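Local coordinates for protein digeranylgeranylglycerophospholipid reductase (Sulfolobus acidocaldarius, PDB 4OPU) that uses FAD to hydrogenate the double bonds of geranylgeranyl chains, turning unsaturated archaeal lipid precursors into the saturated phytanyl lipids of the membrane, at residues 183-188 and 240-245; 352-357 and 405-410; 52-57 and 91-96. The protein carries 1 engineered substitution. All coordinates share one frame; numbering follows the deposited sequence.

Contact 1. Residues 183-188 and 240-245; sequences ADVAYR and PSIHEY. With GRG (geranylgeranyl diphosphate), chain C.
Ile242, in the first turn of helix 242-253, pushes its side chain against strand 183-193 between Val185 and Tyr187. Its CG1 lies anti to the backbone N (chi1 180°), which sends CD1 onto the strand backbone. There CD1 lies against the backbone around Ala186, near Val185 O and Tyr187 N. It is 3.6 Å from Tyr187 CB. The other branch, CG2, meets CG2 of Val185 tip to tip at 4.0 Å. Side chain to side chain, both branches meet carbon.

His243, the next residue on the helix, reaches the outer end of Tyr187. The two rings meet obliquely, with centroids 5.2 Å apart and planes at 48°. His243 ND1 comes to 3.8 Å from Tyr187 CZ, and this is packing rather than a polar bond. The tyrosine hydroxyl is instead hydrogen-bonded to Glu189, and Tyr246 adds an edge-to-face ring contact to Tyr187.

The strand is held from both sides by backbone hydrogen bonds. Val185 and Tyr187 pair with strand 226-234, and Asp184 and Ala186 with strand 262-271. Ser241, at the N-cap, starts the helix that presents Ile242 and His243.

Side chains alternate along the strand, and Ala186 points away from the helix. Its CB is 3.8 Å from C14 of the chain C geranylgeranyl diphosphate, and the residue also touches the reduced flavin cofactor. Asp184 OD2 lies 3.4 Å from the ligand's C19. One face of the strand thus lines the substrate and flavin pocket while the other carries the helix. Helix and strand meet by apolar and ring packing without a polar bond between the two segments, so the contact probably rests largely on the strand covering Ile242.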
# COMPACT_ATOMS: atom_id res chain seq x y z
N ALA A 183 -3.87 -9.74 5.08
CA ALA A 183 -2.51 -9.23 4.92
C ALA A 183 -1.58 -10.32 4.38
O ALA A 183 -1.85 -11.51 4.54
CB ALA A 183 -1.98 -8.69 6.24
N ASP A 184 -0.49 -9.90 3.75
CA ASP A 184 0.53 -10.83 3.27
C ASP A 184 1.87 -10.53 3.93
O ASP A 184 2.21 -9.37 4.16
CB ASP A 184 0.67 -10.76 1.75
CG ASP A 184 -0.44 -11.49 1.02
OD1 ASP A 184 -1.59 -11.49 1.52
OD2 ASP A 184 -0.16 -12.07 -0.05
N VAL A 185 2.62 -11.58 4.24
CA VAL A 185 3.99 -11.40 4.68
C VAL A 185 4.89 -11.52 3.46
O VAL A 185 4.76 -12.46 2.68
CB VAL A 185 4.40 -12.42 5.78
CG1 VAL A 185 3.88 -13.81 5.44
CG2 VAL A 185 5.91 -12.42 5.99
N ALA A 186 5.77 -10.54 3.27
CA ALA A 186 6.62 -10.49 2.09
C ALA A 186 8.09 -10.33 2.46
O ALA A 186 8.42 -9.68 3.45
CB ALA A 186 6.18 -9.38 1.17
N TYR A 187 8.97 -10.94 1.67
CA TYR A 187 10.40 -10.95 1.93
C TYR A 187 11.16 -10.66 0.64
O TYR A 187 10.73 -11.06 -0.43
CB TYR A 187 10.82 -12.31 2.51
CG TYR A 187 12.30 -12.47 2.77
CD1 TYR A 187 12.84 -12.15 4.01
CD2 TYR A 187 13.16 -12.98 1.80
CE1 TYR A 187 14.19 -12.31 4.26
CE2 TYR A 187 14.51 -13.14 2.04
CZ TYR A 187 15.02 -12.80 3.28
OH TYR A 187 16.37 -12.96 3.52
N ARG A 188 12.28 -9.94 0.75
CA ARG A 188 13.04 -9.60 -0.45
C ARG A 188 14.54 -9.48 -0.18
O ARG A 188 14.97 -9.25 0.96
CB ARG A 188 12.52 -8.29 -1.05
CG ARG A 188 12.89 -7.03 -0.28
CD ARG A 188 14.11 -6.34 -0.89
NE ARG A 188 14.43 -5.09 -0.22
CZ ARG A 188 15.19 -5.00 0.86
NH1 ARG A 188 15.70 -6.09 1.41
NH2 ARG A 188 15.44 -3.81 1.41
N PRO A 240 4.13 -22.13 6.23
CA PRO A 240 5.41 -22.06 6.94
C PRO A 240 6.10 -20.71 6.78
O PRO A 240 5.60 -19.84 6.06
CB PRO A 240 6.24 -23.17 6.27
CG PRO A 240 5.23 -24.10 5.68
CD PRO A 240 4.10 -23.22 5.24
N SER A 241 7.24 -20.54 7.45
CA SER A 241 8.02 -19.31 7.38
C SER A 241 8.32 -18.92 5.94
O SER A 241 8.58 -19.78 5.09
CB SER A 241 9.33 -19.46 8.16
OG SER A 241 10.16 -18.33 7.98
N ILE A 242 8.28 -17.62 5.65
CA ILE A 242 8.45 -17.14 4.29
C ILE A 242 9.87 -17.39 3.77
O ILE A 242 10.06 -17.67 2.58
CB ILE A 242 8.12 -15.63 4.19
CG1 ILE A 242 8.31 -15.14 2.75
CG2 ILE A 242 8.95 -14.82 5.17
CD1 ILE A 242 7.58 -13.87 2.45
N HIS A 243 10.86 -17.34 4.66
CA HIS A 243 12.24 -17.56 4.26
C HIS A 243 12.50 -19.02 3.87
O HIS A 243 13.54 -19.35 3.31
CB HIS A 243 13.20 -17.13 5.37
CG HIS A 243 14.64 -17.17 4.99
ND1 HIS A 243 15.12 -16.60 3.83
CD2 HIS A 243 15.71 -17.73 5.60
CE1 HIS A 243 16.43 -16.80 3.74
NE2 HIS A 243 16.81 -17.48 4.81
N GLU A 244 11.54 -19.89 4.17
CA GLU A 244 11.63 -21.29 3.75
C GLU A 244 11.18 -21.44 2.30
O GLU A 244 11.79 -22.16 1.52
CB GLU A 244 10.80 -22.19 4.66
CG GLU A 244 11.26 -22.19 6.11
CD GLU A 244 10.52 -23.20 6.96
OE1 GLU A 244 9.86 -24.09 6.38
OE2 GLU A 244 10.59 -23.11 8.20
N TYR A 245 10.09 -20.75 1.95
CA TYR A 245 9.65 -20.66 0.57
C TYR A 245 10.74 -20.03 -0.28
O TYR A 245 11.07 -20.52 -1.36
CB TYR A 245 8.36 -19.85 0.45
CG TYR A 245 7.11 -20.59 0.88
CD1 TYR A 245 6.38 -21.33 -0.04
CD2 TYR A 245 6.66 -20.53 2.19
CE1 TYR A 245 5.24 -22.00 0.34
CE2 TYR A 245 5.51 -21.19 2.57
CZ TYR A 245 4.80 -21.93 1.65
OH TYR A 245 3.66 -22.60 2.02
C20 GRG C . -2.87 -10.99 -4.69
C19 GRG C . -2.34 -10.53 -2.17
C18 GRG C . -1.93 -10.48 -3.62
C17 GRG C . -0.73 -9.97 -3.96
C16 GRG C . 0.21 -9.46 -2.89
C14 GRG C . 3.40 -9.53 -1.37
C13 GRG C . 2.62 -9.00 -2.56
C15 GRG C . 1.62 -9.90 -3.25
C12 GRG C . 2.80 -7.74 -3.01
C11 GRG C . 3.77 -6.75 -2.40
C9 GRG C . 5.17 -7.01 -2.92
C8 GRG C . 5.47 -6.14 -4.12
C10 GRG C . 6.66 -6.51 -4.99
C7 GRG C . 4.72 -5.06 -4.43
C6 GRG C . 5.02 -4.19 -5.63
C5 GRG C . 4.36 -4.78 -6.87
C3 GRG C . 4.10 -3.69 -7.89
C4 GRG C . 3.54 -4.09 -9.23
C2 GRG C . 4.37 -2.39 -7.62
C1 GRG C . 4.12 -1.27 -8.62
O1 GRG C . 4.92 -1.44 -9.76
PA GRG C . 4.56 -0.53 -11.00
O1A GRG C . 3.68 0.59 -10.52
O3A GRG C . 3.78 -1.37 -12.08
O2A GRG C . 5.82 0.03 -11.61

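Contact 2. Residues 352-357 and 405-410; sequences RRFLQK and SLLFKL. With GRG (geranylgeranyl diphosphate), chain C.
Phe354, near the end of helix 332-355, makes most of the contact with the loop that leads into helix 410-425. Its ring meets one polar atom and two leucine side chains. The polar meeting is with the carbonyl of Leu406. Atom O of Leu406 lies in the plane of the Phe354 ring, at its edge, 3.2 Å from CE1. The same carbonyl accepts the backbone N-H of Lys409.

The apolar contacts involve leucine side chains and one lysine. Leu410 CD1 is 3.8 Å from Phe354 CE2, and the two side chains cross at about a right angle. Phe354 CG lies anti to the backbone N (chi1 169°), which swings the ring across to the loop. Leu407 CD2 is more distant, 4.5 Å from Phe354 CZ. Beside the ring, Leu406 CD1 packs on Lys357 CB at 3.6 Å, while the lysine chain bends and leads away.

Hydrogen bonds shape the loop itself. Ser405 OG accepts from Leu407 N at 3.2 Å and is also bonded to Asp362.

Arg352 and Gln356 pack on the hydrocarbon tail of the chain C geranylgeranyl diphosphate. Arg352 salt-bridges Asp182 and Asp349; Gln356 NE2 is hydrogen-bonded to Gly214 O. The arrangement is helix-to-loop packing behind a lipid pocket, with an ST turn at Ser405 and a short 3-10 segment before helix 410-425.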
# COMPACT_ATOMS: atom_id res chain seq x y z
N ARG A 352 -9.05 -9.82 -5.20
CA ARG A 352 -7.93 -10.52 -4.58
C ARG A 352 -8.36 -11.85 -3.97
O ARG A 352 -7.68 -12.86 -4.14
CB ARG A 352 -7.28 -9.65 -3.50
CG ARG A 352 -6.25 -10.40 -2.66
CD ARG A 352 -5.98 -9.69 -1.35
NE ARG A 352 -7.17 -9.62 -0.51
CZ ARG A 352 -7.30 -10.27 0.64
NH1 ARG A 352 -6.32 -11.04 1.09
NH2 ARG A 352 -8.42 -10.15 1.35
N ARG A 353 -9.48 -11.82 -3.26
CA ARG A 353 -10.04 -13.02 -2.64
C ARG A 353 -10.30 -14.12 -3.67
O ARG A 353 -10.20 -15.30 -3.37
CB ARG A 353 -11.33 -12.68 -1.90
CG ARG A 353 -11.11 -11.79 -0.69
CD ARG A 353 -12.32 -10.91 -0.39
NE ARG A 353 -11.98 -9.86 0.56
CZ ARG A 353 -12.32 -9.88 1.85
NH1 ARG A 353 -13.03 -10.89 2.34
NH2 ARG A 353 -11.97 -8.88 2.64
N PHE A 354 -10.62 -13.71 -4.90
CA PHE A 354 -10.87 -14.65 -5.98
C PHE A 354 -9.57 -15.19 -6.56
O PHE A 354 -9.44 -16.39 -6.77
CB PHE A 354 -11.70 -13.98 -7.08
CG PHE A 354 -11.80 -14.78 -8.35
CD1 PHE A 354 -12.70 -15.83 -8.45
CD2 PHE A 354 -11.00 -14.47 -9.44
CE1 PHE A 354 -12.79 -16.56 -9.62
CE2 PHE A 354 -11.09 -15.21 -10.60
CZ PHE A 354 -11.99 -16.25 -10.70
N LEU A 355 -8.62 -14.30 -6.82
CA LEU A 355 -7.35 -14.67 -7.43
C LEU A 355 -6.54 -15.60 -6.54
O LEU A 355 -5.87 -16.51 -7.03
CB LEU A 355 -6.53 -13.43 -7.77
CG LEU A 355 -7.12 -12.44 -8.78
CD1 LEU A 355 -6.20 -11.25 -8.96
CD2 LEU A 355 -7.37 -13.12 -10.11
N GLN A 356 -6.59 -15.37 -5.23
CA GLN A 356 -5.83 -16.16 -4.27
C GLN A 356 -6.32 -17.61 -4.16
O GLN A 356 -5.59 -18.48 -3.68
CB GLN A 356 -5.86 -15.51 -2.89
CG GLN A 356 -4.98 -14.29 -2.76
CD GLN A 356 -5.06 -13.67 -1.38
OE1 GLN A 356 -6.11 -13.70 -0.73
NE2 GLN A 356 -3.94 -13.13 -0.91
N LYS A 357 -7.54 -17.85 -4.62
CA LYS A 357 -8.15 -19.17 -4.50
C LYS A 357 -7.98 -20.02 -5.76
O LYS A 357 -8.37 -21.18 -5.79
CB LYS A 357 -9.64 -19.04 -4.17
CG LYS A 357 -9.94 -18.43 -2.80
CD LYS A 357 -9.78 -19.45 -1.68
CE LYS A 357 -10.18 -18.85 -0.34
NZ LYS A 357 -10.06 -19.84 0.77
N SER A 405 -14.07 -25.77 -12.06
CA SER A 405 -13.12 -24.72 -11.71
C SER A 405 -13.80 -23.53 -11.04
O SER A 405 -15.02 -23.37 -11.12
CB SER A 405 -12.36 -24.26 -12.96
OG SER A 405 -11.42 -23.25 -12.65
N LEU A 406 -13.01 -22.70 -10.37
CA LEU A 406 -13.53 -21.49 -9.74
C LEU A 406 -13.68 -20.37 -10.77
O LEU A 406 -14.24 -19.32 -10.48
CB LEU A 406 -12.61 -21.02 -8.61
CG LEU A 406 -13.18 -21.06 -7.19
CD1 LEU A 406 -12.32 -20.21 -6.27
CD2 LEU A 406 -14.63 -20.60 -7.16
N LEU A 407 -13.18 -20.62 -11.97
CA LEU A 407 -13.24 -19.64 -13.05
C LEU A 407 -14.68 -19.34 -13.45
O LEU A 407 -14.99 -18.23 -13.89
CB LEU A 407 -12.44 -20.13 -14.26
CG LEU A 407 -10.94 -20.29 -14.05
CD1 LEU A 407 -10.30 -21.01 -15.23
CD2 LEU A 407 -10.28 -18.94 -13.83
N PHE A 408 -15.56 -20.32 -13.28
CA PHE A 408 -16.96 -20.19 -13.69
C PHE A 408 -17.74 -19.15 -12.87
O PHE A 408 -18.90 -18.89 -13.16
CB PHE A 408 -17.66 -21.55 -13.60
CG PHE A 408 -17.17 -22.55 -14.59
CD1 PHE A 408 -17.75 -22.65 -15.85
CD2 PHE A 408 -16.12 -23.40 -14.28
CE1 PHE A 408 -17.29 -23.57 -16.77
CE2 PHE A 408 -15.66 -24.33 -15.19
CZ PHE A 408 -16.24 -24.41 -16.44
N LYS A 409 -17.09 -18.57 -11.87
CA LYS A 409 -17.73 -17.57 -11.03
C LYS A 409 -17.20 -16.17 -11.30
O LYS A 409 -17.48 -15.24 -10.54
CB LYS A 409 -17.54 -17.92 -9.55
CG LYS A 409 -18.27 -19.18 -9.12
CD LYS A 409 -18.09 -19.46 -7.63
CE LYS A 409 -18.82 -20.73 -7.23
NZ LYS A 409 -18.64 -21.05 -5.78
N LEU A 410 -16.43 -16.01 -12.37
CA LEU A 410 -15.80 -14.73 -12.69
C LEU A 410 -16.84 -13.64 -12.96
O LEU A 410 -16.60 -12.46 -12.70
CB LEU A 410 -14.87 -14.88 -13.89
CG LEU A 410 -14.05 -13.64 -14.27
CD1 LEU A 410 -13.11 -13.27 -13.14
CD2 LEU A 410 -13.28 -13.89 -15.56
C20 GRG C . -2.87 -10.99 -4.69
C19 GRG C . -2.34 -10.53 -2.17
C18 GRG C . -1.93 -10.48 -3.62
C17 GRG C . -0.73 -9.97 -3.96
C16 GRG C . 0.21 -9.46 -2.89
C14 GRG C . 3.40 -9.53 -1.37
C13 GRG C . 2.62 -9.00 -2.56
C15 GRG C . 1.62 -9.90 -3.25
C12 GRG C . 2.80 -7.74 -3.01
C11 GRG C . 3.77 -6.75 -2.40
C9 GRG C . 5.17 -7.01 -2.92
C8 GRG C . 5.47 -6.14 -4.12
C10 GRG C . 6.66 -6.51 -4.99
C7 GRG C . 4.72 -5.06 -4.43
C6 GRG C . 5.02 -4.19 -5.63
C5 GRG C . 4.36 -4.78 -6.87
C3 GRG C . 4.10 -3.69 -7.89
C4 GRG C . 3.54 -4.09 -9.23
C2 GRG C . 4.37 -2.39 -7.62
C1 GRG C . 4.12 -1.27 -8.62
O1 GRG C . 4.92 -1.44 -9.76
PA GRG C . 4.56 -0.53 -11.00
O1A GRG C . 3.68 0.59 -10.52
O3A GRG C . 3.78 -1.37 -12.08
O2A GRG C . 5.82 0.03 -11.61

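Contact 3. Residues 52-57 and 91-96; sequences VSKAHF and NHEGFE. Engineered in segment 91-96: His92 (natural residue Gly). With GRG (geranylgeranyl diphosphate), chain D; GRG (geranylgeranyl diphosphate), chain C.
Val52 and Phe95 form an antiparallel hydrogen-bonded pair, the firm part of this contact. Val52 N donates to Phe95 O at 3.0 Å, and Phe95 N to Val52 O at 2.8 Å. Lys54 N adds a bond to Glu93 O, its donor tilted 28° from the carbonyl plane. Around this core the Phe95 ring turns its edge toward the face of Phe57 in an offset edge-to-face pair, planes at 89°. Lys54 CG lies 3.5 Å from Phe95 CE2.

Here strand 51-53 joins the edge of a large mixed sheet through strand 87-97 and passes straight into helix 54-60. That turn faces the phosphate ends of the two bound ligands. His56, a lipid-binding residue, directs NE2 to O3A of the chain D ligand; the modelled distance is too short to be trusted. Ser53 OG and NE2 of His92, an engineered residue, are hydrogen-bonded, and His92 CD2 is 3.6 Å from O3A of the chain C ligand. Gly94 lies near that ligand's phosphate.

The outer side is looser. Lys54 and Glu93 run side by side, with Lys54 CD 3.5 Å from Glu93 OE2. NZ of Lys54 stays 4.5 Å from Glu93 OE2, too far for a salt bridge. Lys54 NZ is hydrogen-bonded to Tyr64 OH, and Glu93 OE1 forms a salt bridge with Lys73.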
# COMPACT_ATOMS: atom_id res chain seq x y z
N VAL A 52 7.83 1.86 -8.15
CA VAL A 52 6.69 2.77 -8.07
C VAL A 52 6.25 3.24 -9.46
O VAL A 52 7.08 3.55 -10.31
CB VAL A 52 7.01 4.01 -7.20
CG1 VAL A 52 5.79 4.91 -7.08
CG2 VAL A 52 7.48 3.58 -5.82
N SER A 53 4.93 3.29 -9.67
CA SER A 53 4.36 3.73 -10.94
C SER A 53 4.68 5.19 -11.23
O SER A 53 4.77 6.01 -10.32
CB SER A 53 2.84 3.53 -10.94
OG SER A 53 2.30 3.69 -12.23
N LYS A 54 4.86 5.51 -12.51
CA LYS A 54 5.17 6.87 -12.93
C LYS A 54 3.95 7.77 -12.84
O LYS A 54 4.07 8.98 -12.63
CB LYS A 54 5.73 6.86 -14.36
CG LYS A 54 6.16 8.23 -14.87
CD LYS A 54 6.68 8.14 -16.29
CE LYS A 54 7.15 9.50 -16.80
NZ LYS A 54 6.05 10.50 -16.81
N ALA A 55 2.77 7.18 -13.01
CA ALA A 55 1.52 7.93 -13.02
C ALA A 55 1.24 8.63 -11.68
O ALA A 55 0.57 9.66 -11.64
CB ALA A 55 0.36 7.02 -13.38
N HIS A 56 1.77 8.06 -10.60
CA HIS A 56 1.55 8.61 -9.26
C HIS A 56 2.19 9.98 -9.08
O HIS A 56 1.58 10.88 -8.50
CB HIS A 56 2.09 7.65 -8.21
CG HIS A 56 1.28 6.40 -8.05
ND1 HIS A 56 1.85 5.15 -8.00
CD2 HIS A 56 -0.06 6.22 -7.91
CE1 HIS A 56 0.90 4.24 -7.84
NE2 HIS A 56 -0.27 4.87 -7.79
N PHE A 57 3.42 10.13 -9.55
CA PHE A 57 4.17 11.37 -9.37
C PHE A 57 3.55 12.53 -10.13
O PHE A 57 3.49 13.66 -9.63
CB PHE A 57 5.62 11.18 -9.79
CG PHE A 57 6.40 10.27 -8.89
CD1 PHE A 57 7.09 10.77 -7.80
CD2 PHE A 57 6.45 8.90 -9.13
CE1 PHE A 57 7.81 9.94 -6.97
CE2 PHE A 57 7.16 8.06 -8.30
CZ PHE A 57 7.85 8.58 -7.22
N ASN A 91 2.77 -3.00 -20.95
CA ASN A 91 3.48 -1.72 -21.03
C ASN A 91 2.93 -0.71 -20.03
O ASN A 91 1.78 -0.29 -20.12
CB ASN A 91 3.39 -1.16 -22.45
CG ASN A 91 4.67 -1.36 -23.24
OD1 ASN A 91 4.99 -2.48 -23.65
ND2 ASN A 91 5.41 -0.28 -23.46
N HIS A 92 3.77 -0.33 -19.08
CA HIS A 92 3.40 0.64 -18.05
C HIS A 92 4.65 1.27 -17.45
O HIS A 92 5.43 0.60 -16.77
CB HIS A 92 2.55 -0.03 -16.97
CG HIS A 92 2.12 0.90 -15.88
ND1 HIS A 92 1.30 1.99 -16.11
CD2 HIS A 92 2.40 0.92 -14.55
CE1 HIS A 92 1.09 2.63 -14.97
NE2 HIS A 92 1.75 2.00 -14.01
N GLU A 93 4.83 2.56 -17.70
CA GLU A 93 6.04 3.27 -17.29
C GLU A 93 6.13 3.43 -15.77
O GLU A 93 5.11 3.66 -15.10
CB GLU A 93 6.11 4.63 -17.97
CG GLU A 93 7.50 5.04 -18.42
CD GLU A 93 7.48 6.15 -19.45
OE1 GLU A 93 8.47 6.29 -20.20
OE2 GLU A 93 6.47 6.89 -19.51
N GLY A 94 7.34 3.32 -15.23
CA GLY A 94 7.55 3.43 -13.80
C GLY A 94 9.00 3.63 -13.41
O GLY A 94 9.86 3.85 -14.26
N PHE A 95 9.27 3.56 -12.10
CA PHE A 95 10.62 3.78 -11.58
C PHE A 95 11.05 2.70 -10.60
O PHE A 95 10.27 2.24 -9.77
CB PHE A 95 10.71 5.14 -10.89
CG PHE A 95 10.28 6.30 -11.75
CD1 PHE A 95 11.12 6.81 -12.72
CD2 PHE A 95 9.04 6.88 -11.57
CE1 PHE A 95 10.73 7.88 -13.51
CE2 PHE A 95 8.64 7.95 -12.35
CZ PHE A 95 9.49 8.45 -13.32
N GLU A 96 12.32 2.30 -10.70
CA GLU A 96 12.97 1.52 -9.65
C GLU A 96 13.95 2.43 -8.93
O GLU A 96 15.03 2.73 -9.44
CB GLU A 96 13.69 0.29 -10.22
CG GLU A 96 12.94 -1.02 -10.03
CD GLU A 96 12.89 -1.46 -8.57
OE1 GLU A 96 12.01 -2.28 -8.24
OE2 GLU A 96 13.73 -1.00 -7.77
C20 GRG D . -2.30 -12.83 -7.79
C19 GRG D . -2.90 -13.15 -10.32
C18 GRG D . -2.33 -12.29 -9.21
C17 GRG D . -1.85 -11.06 -9.48
C16 GRG D . -1.86 -10.51 -10.89
C14 GRG D . 0.83 -9.24 -10.25
C13 GRG D . -0.24 -8.62 -11.11
C15 GRG D . -1.70 -9.00 -10.91
C12 GRG D . 0.16 -7.72 -12.05
C11 GRG D . -0.76 -6.98 -13.00
C9 GRG D . -1.18 -5.65 -12.43
C8 GRG D . -0.15 -4.53 -12.53
C10 GRG D . 1.13 -4.59 -11.73
C7 GRG D . -0.40 -3.47 -13.33
C6 GRG D . 0.50 -2.25 -13.49
C5 GRG D . 0.48 -1.28 -12.30
C3 GRG D . -0.87 -0.73 -11.85
C4 GRG D . -2.10 -1.56 -11.65
C2 GRG D . -1.14 0.55 -11.55
C1 GRG D . -0.22 1.74 -11.53
O1 GRG D . -0.04 2.08 -10.17
PA GRG D . -1.11 1.94 -8.99
O1A GRG D . -2.25 0.96 -9.15
O3A GRG D . -1.77 3.36 -8.73
O2A GRG D . -0.36 1.53 -7.74
C20 GRG C . -2.87 -10.99 -4.69
C19 GRG C . -2.34 -10.53 -2.17
C18 GRG C . -1.93 -10.48 -3.62
C17 GRG C . -0.73 -9.97 -3.96
C16 GRG C . 0.21 -9.46 -2.89
C14 GRG C . 3.40 -9.53 -1.37
C13 GRG C . 2.62 -9.00 -2.56
C15 GRG C . 1.62 -9.90 -3.25
C12 GRG C . 2.80 -7.74 -3.01
C11 GRG C . 3.77 -6.75 -2.40
C9 GRG C . 5.17 -7.01 -2.92
C8 GRG C . 5.47 -6.14 -4.12
C10 GRG C . 6.66 -6.51 -4.99
C7 GRG C . 4.72 -5.06 -4.43
C6 GRG C . 5.02 -4.19 -5.63
C5 GRG C . 4.36 -4.78 -6.87
C3 GRG C . 4.10 -3.69 -7.89
C4 GRG C . 3.54 -4.09 -9.23
C2 GRG C . 4.37 -2.39 -7.62
C1 GRG C . 4.12 -1.27 -8.62
O1 GRG C . 4.92 -1.44 -9.76
PA GRG C . 4.56 -0.53 -11.00
O1A GRG C . 3.68 0.59 -10.52
O3A GRG C . 3.78 -1.37 -12.08
O2A GRG C . 5.82 0.03 -11.61

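All three contacts touch the chain C geranylgeranyl diphosphate, but at different places. Contact 3 lies by its phosphate end and also meets that of the chain D ligand. Contacts 1 and 2 meet the far end of the chain C ligand's isoprenoid chain. Contacts 1 and 2 touch directly, with Asp184 OD1 3.8 Å from Gln356 NE2, although their centres are 23 Å apart. Contacts 1 and 3 reach the same mixed sheet; their nearest atoms are about 9 Å apart. Contacts 2 and 3 are separated by about 16 Å between nearest atoms. On the flavin side, the side chain of Ala186 in contact 1 is about 4 Å, and that of Val52 in contact 3 about 5 Å, from the cofactor.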